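Local coordinates for protein rhamnosidase B (Bacillus sp., PDB 2OKX) that hydrolyses terminal alpha-L-rhamnose from glycosides as a family 78 glycoside hydrolase, probably with inversion of anomeric configuration, at residues G815-M820 with A892-D897; F805-A810 with L821-R826; A548-S553 with Y870-S875. All coordinates share one frame; numbering follows the deposited sequence.

Contact 1: residues G815-M820 with A892-D897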
loop_
_atom_site.group_PDB
_atom_site.type_symbol
_atom_site.label_atom_id
_atom_site.label_comp_id
_atom_site.label_asym_id
_atom_site.label_seq_id
_atom_site.Cartn_x
_atom_site.Cartn_y
_atom_site.Cartn_z
ATOM N N GLY A 815 -27.570 -14.664 14.470
ATOM C CA GLY A 815 -28.026 -14.081 15.721
ATOM C C GLY A 815 -27.116 -14.390 16.899
ATOM O O GLY A 815 -27.590 -14.592 18.014
ATOM N N ARG A 816 -25.806 -14.422 16.662
ATOM C CA ARG A 816 -24.849 -14.717 17.725
ATOM C C ARG A 816 -23.949 -13.515 18.002
ATOM O O ARG A 816 -22.724 -13.606 17.891
ATOM C CB ARG A 816 -23.989 -15.926 17.340
ATOM C CG ARG A 816 -24.784 -17.180 16.996
ATOM C CD ARG A 816 -25.776 -17.522 18.094
ATOM N NE ARG A 816 -25.123 -17.806 19.368
ATOM C CZ ARG A 816 -24.508 -18.948 19.658
ATOM N NH1 ARG A 816 -24.459 -19.924 18.761
ATOM N NH2 ARG A 816 -23.947 -19.120 20.849
ATOM N N GLN A 817 -24.565 -12.395 18.370
ATOM C CA GLN A 817 -23.829 -11.167 18.645
ATOM C C GLN A 817 -22.864 -11.271 19.820
ATOM O O GLN A 817 -21.783 -10.683 19.785
ATOM C CB GLN A 817 -24.803 -10.006 18.887
ATOM C CG GLN A 817 -25.543 -9.506 17.637
ATOM C CD GLN A 817 -26.724 -10.378 17.250
ATOM O OE1 GLN A 817 -27.170 -11.222 18.026
ATOM N NE2 GLN A 817 -27.249 -10.164 16.048
ATOM N N THR A 818 -23.242 -12.010 20.859
ATOM C CA THR A 818 -22.370 -12.151 22.019
ATOM C C THR A 818 -21.074 -12.869 21.641
ATOM O O THR A 818 -19.989 -12.490 22.093
ATOM C CB THR A 818 -23.080 -12.910 23.160
ATOM O OG1 THR A 818 -24.203 -12.140 23.610
ATOM C CG2 THR A 818 -22.126 -13.129 24.333
ATOM N N LEU A 819 -21.190 -13.894 20.805
ATOM C CA LEU A 819 -20.023 -14.643 20.354
ATOM C C LEU A 819 -19.142 -13.718 19.516
ATOM O O LEU A 819 -17.914 -13.814 19.545
ATOM C CB LEU A 819 -20.451 -15.838 19.503
ATOM C CG LEU A 819 -19.301 -16.730 19.029
ATOM C CD1 LEU A 819 -18.620 -17.367 20.238
ATOM C CD2 LEU A 819 -19.831 -17.806 18.086
ATOM N N MET A 820 -19.787 -12.834 18.759
ATOM C CA MET A 820 -19.080 -11.876 17.921
ATOM C C MET A 820 -18.259 -10.955 18.819
ATOM O O MET A 820 -17.076 -10.725 18.569
ATOM C CB MET A 820 -20.081 -11.053 17.100
ATOM C CG MET A 820 -19.446 -10.065 16.129
ATOM S SD MET A 820 -20.612 -8.790 15.569
ATOM C CE MET A 820 -21.787 -9.778 14.643
ATOM N N ALA A 892 -32.318 -1.729 15.994
ATOM C CA ALA A 892 -32.524 -2.965 16.743
ATOM C C ALA A 892 -31.271 -3.305 17.545
ATOM O O ALA A 892 -30.446 -4.103 17.112
ATOM C CB ALA A 892 -32.856 -4.104 15.781
ATOM N N PRO A 893 -31.126 -2.704 18.732
ATOM C CA PRO A 893 -29.966 -2.941 19.597
ATOM C C PRO A 893 -29.818 -4.393 20.040
ATOM O O PRO A 893 -30.804 -5.121 20.162
ATOM C CB PRO A 893 -30.223 -2.014 20.789
ATOM C CG PRO A 893 -31.091 -0.922 20.217
ATOM C CD PRO A 893 -32.037 -1.721 19.343
ATOM N N GLN A 894 -28.568 -4.802 20.252
ATOM C CA GLN A 894 -28.230 -6.134 20.742
ATOM C C GLN A 894 -27.141 -5.869 21.781
ATOM O O GLN A 894 -25.951 -6.042 21.511
ATOM C CB GLN A 894 -27.691 -7.030 19.616
ATOM C CG GLN A 894 -28.737 -7.423 18.570
ATOM C CD GLN A 894 -29.931 -8.156 19.171
ATOM O OE1 GLN A 894 -30.972 -8.291 18.528
ATOM N NE2 GLN A 894 -29.782 -8.640 20.402
ATOM N N PRO A 895 -27.541 -5.415 22.980
ATOM C CA PRO A 895 -26.632 -5.101 24.085
ATOM C C PRO A 895 -25.707 -6.225 24.542
ATOM O O PRO A 895 -24.618 -5.962 25.060
ATOM C CB PRO A 895 -27.580 -4.664 25.201
ATOM C CG PRO A 895 -28.761 -4.107 24.446
ATOM C CD PRO A 895 -28.937 -5.124 23.360
ATOM N N CYS A 896 -26.139 -7.468 24.361
ATOM C CA CYS A 896 -25.339 -8.606 24.797
ATOM C C CYS A 896 -25.044 -8.391 26.276
ATOM O O CYS A 896 -25.972 -8.256 27.074
ATOM C CB CYS A 896 -24.037 -8.689 23.992
ATOM S SG CYS A 896 -24.305 -8.912 22.227
ATOM N N ASP A 897 -23.768 -8.334 26.651
ATOM C CA ASP A 897 -23.424 -8.133 28.060
ATOM C C ASP A 897 -23.049 -6.700 28.426
ATOM O O ASP A 897 -22.498 -6.454 29.499
ATOM C CB ASP A 897 -22.291 -9.080 28.477
ATOM C CG ASP A 897 -21.062 -8.969 27.583
ATOM O OD1 ASP A 897 -20.140 -9.791 27.765
ATOM O OD2 ASP A 897 -21.009 -8.074 26.706
#
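Gln817 and Gln894 lay their side-chain amides against each other where a helix start meets a loop of another domain. The chain enters through Gly815, whose positive phi closes a Schellman motif, and Arg816, the N-cap, whose O accepts a bond from Met820 N. Gln817 begins the first turn. Its chain bends at chi2 (80°), bringing the amide over the aliphatic part of the other glutamine: Gln817 CD lies 3.8 Å from Gln894 CG, and the two amide planes, 19° apart, are stacked. Gln817 NE2 is hydrogen-bonded to Glu812 OE2, which helps to fix the rotation of the amide. Lower on the same side chain, Gln817 CB meets Cys896 SG at 3.5 Å. Thr818 comes next, its OG1 placed 3.5 Å from Cys896 CB, so the cysteine packs against two consecutive residues of the first turn. The segments meet mainly by van der Waals packing of aliphatic carbons and the sulfur. Met820 turns to other partners, Tyr808 and Leu811 of helix 801-813 and Phe871 of helix 868-876. The loop 892-897, between strands 888-891 and 900-906, rests Pro893 and Pro895 on Trp917 of strand 912-921, joining the helical barrel to the C-terminal beta domain.

Contact 2: residues F805-A810 with L821-R826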
loop_
_atom_site.group_PDB
_atom_site.type_symbol
_atom_site.label_atom_id
_atom_site.label_comp_id
_atom_site.label_asym_id
_atom_site.label_seq_id
_atom_site.Cartn_x
_atom_site.Cartn_y
_atom_site.Cartn_z
ATOM N N PHE A 805 -14.122 -10.619 9.287
ATOM C CA PHE A 805 -15.232 -9.759 8.874
ATOM C C PHE A 805 -16.385 -10.603 8.342
ATOM O O PHE A 805 -17.541 -10.409 8.727
ATOM C CB PHE A 805 -14.771 -8.776 7.792
ATOM C CG PHE A 805 -15.736 -7.645 7.540
ATOM C CD1 PHE A 805 -16.998 -7.888 7.006
ATOM C CD2 PHE A 805 -15.372 -6.331 7.826
ATOM C CE1 PHE A 805 -17.888 -6.840 6.756
ATOM C CE2 PHE A 805 -16.248 -5.275 7.582
ATOM C CZ PHE A 805 -17.511 -5.528 7.045
ATOM N N PHE A 806 -16.066 -11.531 7.448
ATOM C CA PHE A 806 -17.078 -12.404 6.870
ATOM C C PHE A 806 -17.666 -13.295 7.961
ATOM O O PHE A 806 -18.862 -13.583 7.964
ATOM C CB PHE A 806 -16.461 -13.247 5.747
ATOM C CG PHE A 806 -15.978 -12.431 4.577
ATOM C CD1 PHE A 806 -16.875 -11.706 3.801
ATOM C CD2 PHE A 806 -14.623 -12.370 4.262
ATOM C CE1 PHE A 806 -16.432 -10.928 2.726
ATOM C CE2 PHE A 806 -14.168 -11.595 3.190
ATOM C CZ PHE A 806 -15.073 -10.873 2.422
ATOM N N TYR A 807 -16.823 -13.713 8.898
ATOM C CA TYR A 807 -17.267 -14.556 10.003
ATOM C C TYR A 807 -18.297 -13.808 10.858
ATOM O O TYR A 807 -19.301 -14.385 11.289
ATOM C CB TYR A 807 -16.058 -14.968 10.849
ATOM C CG TYR A 807 -16.382 -15.778 12.087
ATOM C CD1 TYR A 807 -17.215 -16.898 12.023
ATOM C CD2 TYR A 807 -15.836 -15.433 13.318
ATOM C CE1 TYR A 807 -17.490 -17.653 13.163
ATOM C CE2 TYR A 807 -16.102 -16.179 14.458
ATOM C CZ TYR A 807 -16.929 -17.285 14.374
ATOM O OH TYR A 807 -17.178 -18.016 15.507
ATOM N N TYR A 808 -18.052 -12.522 11.090
ATOM C CA TYR A 808 -18.973 -11.716 11.888
ATOM C C TYR A 808 -20.296 -11.516 11.148
ATOM O O TYR A 808 -21.361 -11.480 11.767
ATOM C CB TYR A 808 -18.344 -10.361 12.243
ATOM C CG TYR A 808 -17.085 -10.466 13.093
ATOM C CD1 TYR A 808 -16.807 -11.616 13.835
ATOM C CD2 TYR A 808 -16.176 -9.407 13.162
ATOM C CE1 TYR A 808 -15.647 -11.712 14.626
ATOM C CE2 TYR A 808 -15.020 -9.491 13.947
ATOM C CZ TYR A 808 -14.762 -10.643 14.673
ATOM O OH TYR A 808 -13.625 -10.723 15.449
ATOM N N GLU A 809 -20.237 -11.383 9.827
ATOM C CA GLU A 809 -21.465 -11.223 9.056
ATOM C C GLU A 809 -22.298 -12.491 9.240
ATOM O O GLU A 809 -23.529 -12.437 9.308
ATOM C CB GLU A 809 -21.158 -10.997 7.572
ATOM C CG GLU A 809 -20.678 -9.584 7.239
ATOM C CD GLU A 809 -20.515 -9.351 5.741
ATOM O OE1 GLU A 809 -19.586 -9.928 5.136
ATOM O OE2 GLU A 809 -21.322 -8.592 5.166
ATOM N N ALA A 810 -21.615 -13.630 9.333
ATOM C CA ALA A 810 -22.279 -14.910 9.534
ATOM C C ALA A 810 -22.880 -14.978 10.939
ATOM O O ALA A 810 -24.006 -15.454 11.112
ATOM C CB ALA A 810 -21.288 -16.063 9.328
ATOM N N LEU A 821 -18.884 -10.434 19.872
ATOM C CA LEU A 821 -18.182 -9.549 20.796
ATOM C C LEU A 821 -17.003 -10.238 21.467
ATOM O O LEU A 821 -15.924 -9.653 21.594
ATOM C CB LEU A 821 -19.130 -9.018 21.879
ATOM C CG LEU A 821 -20.170 -7.987 21.444
ATOM C CD1 LEU A 821 -20.822 -7.383 22.682
ATOM C CD2 LEU A 821 -19.503 -6.898 20.617
ATOM N N ASP A 822 -17.200 -11.474 21.908
ATOM C CA ASP A 822 -16.112 -12.189 22.558
ATOM C C ASP A 822 -14.964 -12.456 21.597
ATOM O O ASP A 822 -13.800 -12.447 22.000
ATOM C CB ASP A 822 -16.604 -13.500 23.173
ATOM C CG ASP A 822 -17.417 -13.278 24.433
ATOM O OD1 ASP A 822 -17.201 -12.253 25.115
ATOM O OD2 ASP A 822 -18.260 -14.134 24.754
ATOM N N ASP A 823 -15.283 -12.690 20.329
ATOM C CA ASP A 823 -14.244 -12.938 19.339
ATOM C C ASP A 823 -13.455 -11.645 19.131
ATOM O O ASP A 823 -12.224 -11.656 19.076
ATOM C CB ASP A 823 -14.851 -13.388 18.007
ATOM C CG ASP A 823 -13.810 -13.968 17.061
ATOM O OD1 ASP A 823 -13.536 -15.184 17.149
ATOM O OD2 ASP A 823 -13.255 -13.207 16.239
ATOM N N ILE A 824 -14.170 -10.530 19.009
ATOM C CA ILE A 824 -13.520 -9.241 18.824
ATOM C C ILE A 824 -12.611 -8.957 20.018
ATOM O O ILE A 824 -11.451 -8.576 19.849
ATOM C CB ILE A 824 -14.569 -8.109 18.668
ATOM C CG1 ILE A 824 -15.264 -8.240 17.310
ATOM C CG2 ILE A 824 -13.904 -6.739 18.789
ATOM C CD1 ILE A 824 -16.435 -7.293 17.119
ATOM N N ARG A 825 -13.133 -9.156 21.224
ATOM C CA ARG A 825 -12.351 -8.926 22.434
ATOM C C ARG A 825 -11.046 -9.720 22.418
ATOM O O ARG A 825 -9.983 -9.181 22.708
ATOM C CB ARG A 825 -13.161 -9.314 23.671
ATOM C CG ARG A 825 -14.269 -8.329 24.011
ATOM C CD ARG A 825 -15.343 -8.964 24.872
ATOM N NE ARG A 825 -16.320 -7.971 25.311
ATOM C CZ ARG A 825 -17.591 -8.240 25.590
ATOM N NH1 ARG A 825 -18.057 -9.477 25.471
ATOM N NH2 ARG A 825 -18.392 -7.267 26.000
ATOM N N ARG A 826 -11.135 -10.999 22.073
ATOM C CA ARG A 826 -9.958 -11.858 22.043
ATOM C C ARG A 826 -8.975 -11.498 20.938
ATOM O O ARG A 826 -7.792 -11.255 21.195
ATOM C CB ARG A 826 -10.376 -13.327 21.894
ATOM C CG ARG A 826 -9.209 -14.272 21.617
ATOM C CD ARG A 826 -9.608 -15.750 21.671
ATOM N NE ARG A 826 -10.818 -16.047 20.908
ATOM C CZ ARG A 826 -12.046 -16.023 21.418
ATOM N NH1 ARG A 826 -12.225 -15.718 22.696
ATOM N NH2 ARG A 826 -13.092 -16.301 20.652
#
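Tyr808 and Asp823 reach for each other across two successive antiparallel helices of the (alpha/alpha)6 barrel that characterises the catalytic domain of this family. The short segments run at 159° with axes 11.3 Å apart, a spacing that long side chains must fill. Tyr808 leaves its helix with CG beside the backbone N (chi1 -62°) and carries its ring into the gap, where it also meets the ring of Phe871 edge-to-face. Its hydroxyl donates a hydrogen bond to the carboxylate, Tyr808 OH to Asp823 OD2 being 2.6 Å. Asn827 ND2 bonds to the same oxygen, so two donors grip Asp823 OD2, which probably favours the ionised acid. Toward the tyrosine the acceptor uses its anti lone pair, the carboxylate sits at the ring edge, and the two planes stand 76° apart, nearly upright to each other. Ile824 fills in beside this bond, its CG1 3.6 Å from Tyr808 CE2. Tyr807 also points an edge at the aspartate: Tyr807 CE2 lies 3.8 Å from Asp823 OD1, while its hydroxyl is held by the carbonyl of Leu788. Asp823 OD1 is in turn hydrogen-bonded to O1 of a glycerol, probably a leftover of the crystallisation liquor.

Contact 3: residues A548-S553 with Y870-S875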
loop_
_atom_site.group_PDB
_atom_site.type_symbol
_atom_site.label_atom_id
_atom_site.label_comp_id
_atom_site.label_asym_id
_atom_site.label_seq_id
_atom_site.Cartn_x
_atom_site.Cartn_y
_atom_site.Cartn_z
ATOM N N ALA A 548 -11.679 0.679 22.538
ATOM C CA ALA A 548 -10.334 0.769 21.986
ATOM C C ALA A 548 -10.248 0.070 20.634
ATOM O O ALA A 548 -9.536 0.529 19.746
ATOM C CB ALA A 548 -9.326 0.163 22.964
ATOM N N THR A 549 -10.969 -1.039 20.465
ATOM C CA THR A 549 -10.927 -1.753 19.197
ATOM C C THR A 549 -11.579 -0.896 18.121
ATOM O O THR A 549 -11.153 -0.916 16.967
ATOM C CB THR A 549 -11.640 -3.141 19.256
ATOM O OG1 THR A 549 -13.056 -2.962 19.390
ATOM C CG2 THR A 549 -11.120 -3.965 20.434
ATOM N N TRP A 550 -12.603 -0.136 18.505
ATOM C CA TRP A 550 -13.291 0.744 17.559
ATOM C C TRP A 550 -12.338 1.875 17.165
ATOM O O TRP A 550 -12.246 2.259 15.999
ATOM C CB TRP A 550 -14.553 1.347 18.198
ATOM C CG TRP A 550 -15.455 2.027 17.194
ATOM C CD1 TRP A 550 -16.464 1.447 16.462
ATOM C CD2 TRP A 550 -15.393 3.395 16.772
ATOM N NE1 TRP A 550 -17.031 2.374 15.614
ATOM C CE2 TRP A 550 -16.392 3.576 15.784
ATOM C CE3 TRP A 550 -14.587 4.485 17.128
ATOM C CZ2 TRP A 550 -16.606 4.805 15.154
ATOM C CZ3 TRP A 550 -14.799 5.708 16.498
ATOM C CH2 TRP A 550 -15.800 5.857 15.524
ATOM N N GLU A 551 -11.635 2.404 18.160
ATOM C CA GLU A 551 -10.685 3.489 17.957
ATOM C C GLU A 551 -9.592 3.103 16.951
ATOM O O GLU A 551 -9.317 3.848 16.017
ATOM C CB GLU A 551 -10.063 3.866 19.307
ATOM C CG GLU A 551 -9.265 5.152 19.319
ATOM C CD GLU A 551 -10.115 6.377 19.026
ATOM O OE1 GLU A 551 -11.256 6.458 19.533
ATOM O OE2 GLU A 551 -9.632 7.264 18.296
ATOM N N ILE A 552 -8.968 1.941 17.118
ATOM C CA ILE A 552 -7.924 1.567 16.169
ATOM C C ILE A 552 -8.508 1.206 14.806
ATOM O O ILE A 552 -7.849 1.380 13.780
ATOM C CB ILE A 552 -7.024 0.409 16.688
ATOM C CG1 ILE A 552 -7.821 -0.881 16.853
ATOM C CG2 ILE A 552 -6.381 0.816 18.005
ATOM C CD1 ILE A 552 -6.937 -2.086 17.188
ATOM N N SER A 553 -9.748 0.722 14.786
ATOM C CA SER A 553 -10.389 0.382 13.519
ATOM C C SER A 553 -10.632 1.662 12.720
ATOM O O SER A 553 -10.459 1.693 11.502
ATOM C CB SER A 553 -11.726 -0.336 13.760
ATOM O OG SER A 553 -11.529 -1.628 14.321
ATOM N N TYR A 870 -17.384 -1.351 11.824
ATOM C CA TYR A 870 -18.669 -1.553 11.166
ATOM C C TYR A 870 -19.650 -2.300 12.067
ATOM O O TYR A 870 -20.777 -1.854 12.260
ATOM C CB TYR A 870 -18.477 -2.343 9.871
ATOM C CG TYR A 870 -19.769 -2.827 9.230
ATOM C CD1 TYR A 870 -20.608 -1.947 8.540
ATOM C CD2 TYR A 870 -20.137 -4.166 9.306
ATOM C CE1 TYR A 870 -21.792 -2.398 7.933
ATOM C CE2 TYR A 870 -21.312 -4.629 8.708
ATOM C CZ TYR A 870 -22.132 -3.741 8.024
ATOM O OH TYR A 870 -23.277 -4.213 7.421
ATOM N N PHE A 871 -19.219 -3.430 12.629
ATOM C CA PHE A 871 -20.116 -4.234 13.452
ATOM C C PHE A 871 -20.590 -3.660 14.776
ATOM O O PHE A 871 -21.711 -3.947 15.195
ATOM C CB PHE A 871 -19.523 -5.633 13.680
ATOM C CG PHE A 871 -19.417 -6.445 12.425
ATOM C CD1 PHE A 871 -18.239 -6.458 11.685
ATOM C CD2 PHE A 871 -20.527 -7.125 11.931
ATOM C CE1 PHE A 871 -18.167 -7.129 10.469
ATOM C CE2 PHE A 871 -20.468 -7.798 10.716
ATOM C CZ PHE A 871 -19.287 -7.800 9.980
ATOM N N LEU A 872 -19.764 -2.858 15.442
ATOM C CA LEU A 872 -20.187 -2.293 16.718
ATOM C C LEU A 872 -21.363 -1.341 16.505
ATOM O O LEU A 872 -22.330 -1.362 17.265
ATOM C CB LEU A 872 -19.019 -1.576 17.413
ATOM C CG LEU A 872 -17.889 -2.524 17.847
ATOM C CD1 LEU A 872 -16.745 -1.738 18.498
ATOM C CD2 LEU A 872 -18.446 -3.561 18.821
ATOM N N GLY A 873 -21.289 -0.520 15.463
ATOM C CA GLY A 873 -22.384 0.398 15.194
ATOM C C GLY A 873 -23.599 -0.285 14.573
ATOM O O GLY A 873 -24.739 0.096 14.845
ATOM N N SER A 874 -23.367 -1.306 13.751
ATOM C CA SER A 874 -24.462 -2.003 13.076
ATOM C C SER A 874 -25.096 -3.146 13.870
ATOM O O SER A 874 -26.310 -3.161 14.102
ATOM C CB SER A 874 -23.995 -2.528 11.714
ATOM O OG SER A 874 -22.989 -3.516 11.851
ATOM N N SER A 875 -24.281 -4.102 14.291
ATOM C CA SER A 875 -24.791 -5.254 15.023
ATOM C C SER A 875 -25.135 -5.024 16.491
ATOM O O SER A 875 -26.108 -5.586 16.995
ATOM C CB SER A 875 -23.788 -6.408 14.933
ATOM O OG SER A 875 -23.749 -6.956 13.627
#
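The indole of Trp550 receives Leu872 at its edge: the methyl Leu872 CD1 lies near the ring plane, 3.8 Å from Trp550 CD1. A chi1 of -168° turns the indole away from the backbone N and sends its five-membered ring toward helix 868-876, while the ring of Phe539 meets it elsewhere. On the other helix, the Phe871 ring carries Tyr870 CD2 over the centre of one face, and Ser875 OG lies at its edge. The Tyr870 ring has Ser874 OG over one face, offset toward the rim, and Phe871 CD1 at its edge. On the 870-875 side, Leu872 makes the contact. Leu872 CD1 also lies 3.8 Å from Trp550 CB and 4.0 Å from Thr549 OG1, so one methyl is lodged against two consecutive residues. The threonine hydroxyl is engaged with Leu546 O. One turn on, Ser553 OG and N reach Thr549 O from opposite faces of its plane. No hydrogen bond joins the segments in this buried, apolar meeting of barrel helices 544-559 and 868-876, the latter widened by a pi-type turn at 872-875. Helix 577-590 closes in on both, through Val590 on Trp550 and Leu585 on Tyr870, and helix 817-833 touches Thr549 through Tyr828.

In the fold
From the N terminus, the chain first builds its N-terminal beta domains and then enters helix 544-559, where contact 3 begins. Its partner lies on helix 868-876; 316 residues separate segments 548-553 and 870-875, so contact 3 brings the two ends of the helical region together. Contact 2 lies wholly within that long loop and closes a short one of ten residues, joining helices 801-813 and 817-833. Contact 1 starts between the segments of contact 2 and ends past helix 868-876, crossing both others and tying the barrel to the C-terminal beta domain. Phe805 packs on Tyr870 between contacts 2 and 3, while the Asp897–Arg825 salt bridge links contacts 1 and 2.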